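Local atomic coordinates of tumor necrosis factor receptor superfamily member grnd (Drosophila melanogaster, PDB entry 6ZSY), a protein that serves as a cell-surface receptor for the TNF cytokine Eiger and, through JNK signalling, is required for Eiger-induced apoptosis. Residues Glu16-Val20 against Ala21-Cys25. Numbering follows the deposited sequence. Where two conformers were deposited one is given.
Sequences EFCYV and ATERC
Y19 and A21 meet at the turn of a beta hairpin in the extracellular cysteine-rich domain, where a G1 beta bulge sets E23 and R24 both opposite Y19. The strands are tied by Y19 N, which donates to R24 O at 2.9 Å with an N-H...O angle of 162°. Y19 O lies inside the turn and takes weak bonds from the amides of T22, E23 and R24. From Y19 CB, 3.6 Å from R24 O, the chain runs with CG anti to the backbone N (chi1 -175°), which lays the ring against A21 and T22. Y19 CD2 lies 3.6 Å from T22 OG1, itself hydrogen-bonded to H26 NE2. Y19 CE1 and CE2 both touch A21 CB, CZ comes closest to that methyl at 3.4 Å, and the tip, OH, lies 3.7 Å from it. The methyl sits over one ring face in a CH-pi contact, while H26 meets the ring edge-to-face and L43 of helix 41-48 also touches it. With a serine in place of this tyrosine, the A21 methyl would probably lose its aromatic platform and the H26 ring its edge-to-face partner. E23, bent at chi2 (-72°), folds its carboxylate back over V20, where OE1 lies near CG1 and bonds to the amide of C6, the disulfide partner of C18. Farther along, E16 OE1, held by the amide of H12, rests 3.7 Å from C25 CB, and a water donates to E16 OE2 and, weakly, to C25 O.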
ATOM      1  N   GLU A  16       2.634   4.939   2.168  1.00  7.16           N
ATOM      2  CA  GLU A  16       2.711   4.135   0.952  1.00  7.05           C
ATOM      3  C   GLU A  16       3.113   2.719   1.286  1.00  6.35           C
ATOM      4  O   GLU A  16       3.577   2.424   2.381  1.00  7.25           O
ATOM      5  CB  GLU A  16       3.755   4.744  -0.007  1.00  7.47           C
ATOM      6  CG  GLU A  16       3.374   6.107  -0.554  1.00  8.50           C
ATOM      7  CD  GLU A  16       4.477   6.681  -1.426  1.00  9.63           C
ATOM      8  OE1 GLU A  16       5.653   6.416  -1.232  1.00 10.19           O
ATOM      9  OE2 GLU A  16       4.134   7.361  -2.428  1.00 17.18           O
ATOM     10  N   PHE A  17       2.989   1.865   0.262  1.00  6.56           N
ATOM     11  CA  PHE A  17       3.592   0.548   0.298  1.00  6.88           C
ATOM     12  C   PHE A  17       4.093   0.240  -1.117  1.00  6.41           C
ATOM     13  O   PHE A  17       3.578   0.736  -2.091  1.00  7.18           O
ATOM     14  CB  PHE A  17       2.674  -0.555   0.802  1.00  7.42           C
ATOM     15  CG  PHE A  17       1.508  -0.873  -0.124  1.00  7.74           C
ATOM     16  CD1 PHE A  17       0.436   0.017  -0.253  1.00  8.76           C
ATOM     17  CD2 PHE A  17       1.502  -2.048  -0.840  1.00  9.47           C
ATOM     18  CE1 PHE A  17      -0.616  -0.290  -1.119  1.00 10.98           C
ATOM     19  CE2 PHE A  17       0.444  -2.331  -1.679  1.00 11.17           C
ATOM     20  CZ  PHE A  17      -0.622  -1.464  -1.827  1.00 11.88           C
ATOM     21  N   CYS A  18       5.079  -0.657  -1.183  1.00  7.00           N
ATOM     22  CA  CYS A  18       5.523  -1.170  -2.471  1.00  7.09           C
ATOM     23  C   CYS A  18       4.545  -2.236  -2.911  1.00  6.84           C
ATOM     24  O   CYS A  18       4.441  -3.291  -2.284  1.00  7.86           O
ATOM     25  CB  CYS A  18       6.930  -1.710  -2.342  1.00  8.55           C
ATOM     26  SG  CYS A  18       7.445  -2.515  -3.913  1.00  9.43           S
ATOM     27  N   TYR A  19       3.813  -1.947  -3.990  1.00  6.75           N
ATOM     28  CA  TYR A  19       2.810  -2.866  -4.536  1.00  7.01           C
ATOM     29  C   TYR A  19       3.533  -3.724  -5.577  1.00  6.60           C
ATOM     30  O   TYR A  19       3.870  -3.248  -6.657  1.00  7.34           O
ATOM     31  CB  TYR A  19       1.679  -2.097  -5.176  1.00  7.62           C
ATOM     32  CG  TYR A  19       0.526  -2.910  -5.681  1.00  7.96           C
ATOM     33  CD1 TYR A  19       0.125  -4.098  -5.110  1.00  8.20           C
ATOM     34  CD2 TYR A  19      -0.232  -2.413  -6.733  1.00 10.02           C
ATOM     35  CE1 TYR A  19      -0.986  -4.826  -5.575  1.00  8.90           C
ATOM     36  CE2 TYR A  19      -1.334  -3.107  -7.219  1.00 11.14           C
ATOM     37  CZ  TYR A  19      -1.715  -4.304  -6.656  1.00 10.59           C
ATOM     38  OH  TYR A  19      -2.797  -4.952  -7.141  1.00 13.70           O
ATOM     39  N   VAL A  20       3.749  -5.006  -5.258  1.00  7.69           N
ATOM     40  CA  VAL A  20       4.633  -5.718  -6.210  0.50  7.67           C
ATOM     41  C   VAL A  20       3.896  -6.080  -7.471  1.00  6.81           C
ATOM     42  O   VAL A  20       4.575  -6.358  -8.458  1.00  7.34           O
ATOM     43  CB  VAL A  20       5.272  -6.942  -5.566  0.50  7.75           C
ATOM     44  CG1 VAL A  20       6.212  -6.559  -4.434  0.50  7.91           C
ATOM     45  CG2 VAL A  20       4.202  -7.862  -5.036  0.50  6.72           C
ATOM     46  N   ALA A  21       2.555  -5.973  -7.551  1.00  6.76           N
ATOM     47  CA  ALA A  21       1.904  -6.200  -8.853  1.00  7.16           C
ATOM     48  C   ALA A  21       2.451  -5.247  -9.891  1.00  7.17           C
ATOM     49  O   ALA A  21       2.715  -5.647 -11.043  1.00  8.67           O
ATOM     50  CB  ALA A  21       0.398  -6.018  -8.714  1.00  8.95           C
ATOM     51  N   THR A  22       2.601  -3.975  -9.542  1.00  7.05           N
ATOM     52  CA  THR A  22       3.101  -2.962 -10.444  1.00  7.49           C
ATOM     53  C   THR A  22       4.588  -2.653 -10.228  1.00  6.72           C
ATOM     54  O   THR A  22       5.181  -1.945 -11.075  1.00  7.56           O
ATOM     55  CB  THR A  22       2.280  -1.640 -10.249  1.00  9.20           C
ATOM     56  OG1 THR A  22       2.451  -1.277  -8.890  1.00  9.07           O
ATOM     57  CG2 THR A  22       0.822  -1.841 -10.623  1.00 12.13           C
ATOM     58  N   GLU A  23       5.130  -3.096  -9.109  1.00  6.21           N
ATOM     59  CA  GLU A  23       6.467  -2.712  -8.643  1.00  6.42           C
ATOM     60  C   GLU A  23       6.586  -1.176  -8.575  1.00  6.30           C
ATOM     61  O   GLU A  23       7.635  -0.595  -8.906  1.00  7.61           O
ATOM     62  CB  GLU A  23       7.583  -3.372  -9.445  1.00  7.09           C
ATOM     63  CG  GLU A  23       7.543  -4.897  -9.359  1.00  6.74           C
ATOM     64  CD  GLU A  23       7.957  -5.543  -8.039  1.00  6.67           C
ATOM     65  OE1 GLU A  23       8.065  -4.842  -7.007  1.00  6.92           O
ATOM     66  OE2 GLU A  23       8.142  -6.792  -8.035  1.00  7.65           O
ATOM     67  N   ARG A  24       5.509  -0.546  -8.071  1.00  6.37           N
ATOM     68  CA  ARG A  24       5.500   0.879  -7.806  1.00  7.02           C
ATOM     69  C   ARG A  24       4.988   1.117  -6.374  1.00  6.40           C
ATOM     70  O   ARG A  24       4.239   0.309  -5.825  1.00  6.84           O
ATOM     71  CB  ARG A  24       4.573   1.605  -8.773  1.00  9.70           C
ATOM     72  CG  ARG A  24       4.958   1.476 -10.241  1.00 12.49           C
ATOM     73  CD  ARG A  24       6.088   2.407 -10.612  1.00 24.23           C
ATOM     74  NE  ARG A  24       6.537   2.264 -11.979  1.00 28.27           N
ATOM     75  CZ  ARG A  24       7.338   1.530 -12.698  1.00 28.93           C
ATOM     76  NH1 ARG A  24       8.510   1.200 -12.138  1.00 59.97           N
ATOM     77  NH2 ARG A  24       7.115   1.046 -13.913  1.00 49.53           N
ATOM     78  N   CYS A  25       5.330   2.267  -5.840  1.00  6.75           N
ATOM     79  CA  CYS A  25       4.741   2.717  -4.574  1.00  7.34           C
ATOM     80  C   CYS A  25       3.280   3.106  -4.761  1.00  7.60           C
ATOM     81  O   CYS A  25       2.973   3.790  -5.730  1.00 13.12           O
ATOM     82  CB  CYS A  25       5.509   3.903  -4.009  1.00  8.30           C
ATOM     83  SG  CYS A  25       7.272   3.592  -3.719  1.00  9.29           S
TER
HETATM   84  O   HOH W   1       2.004   6.340  -3.902  1.00 27.81           O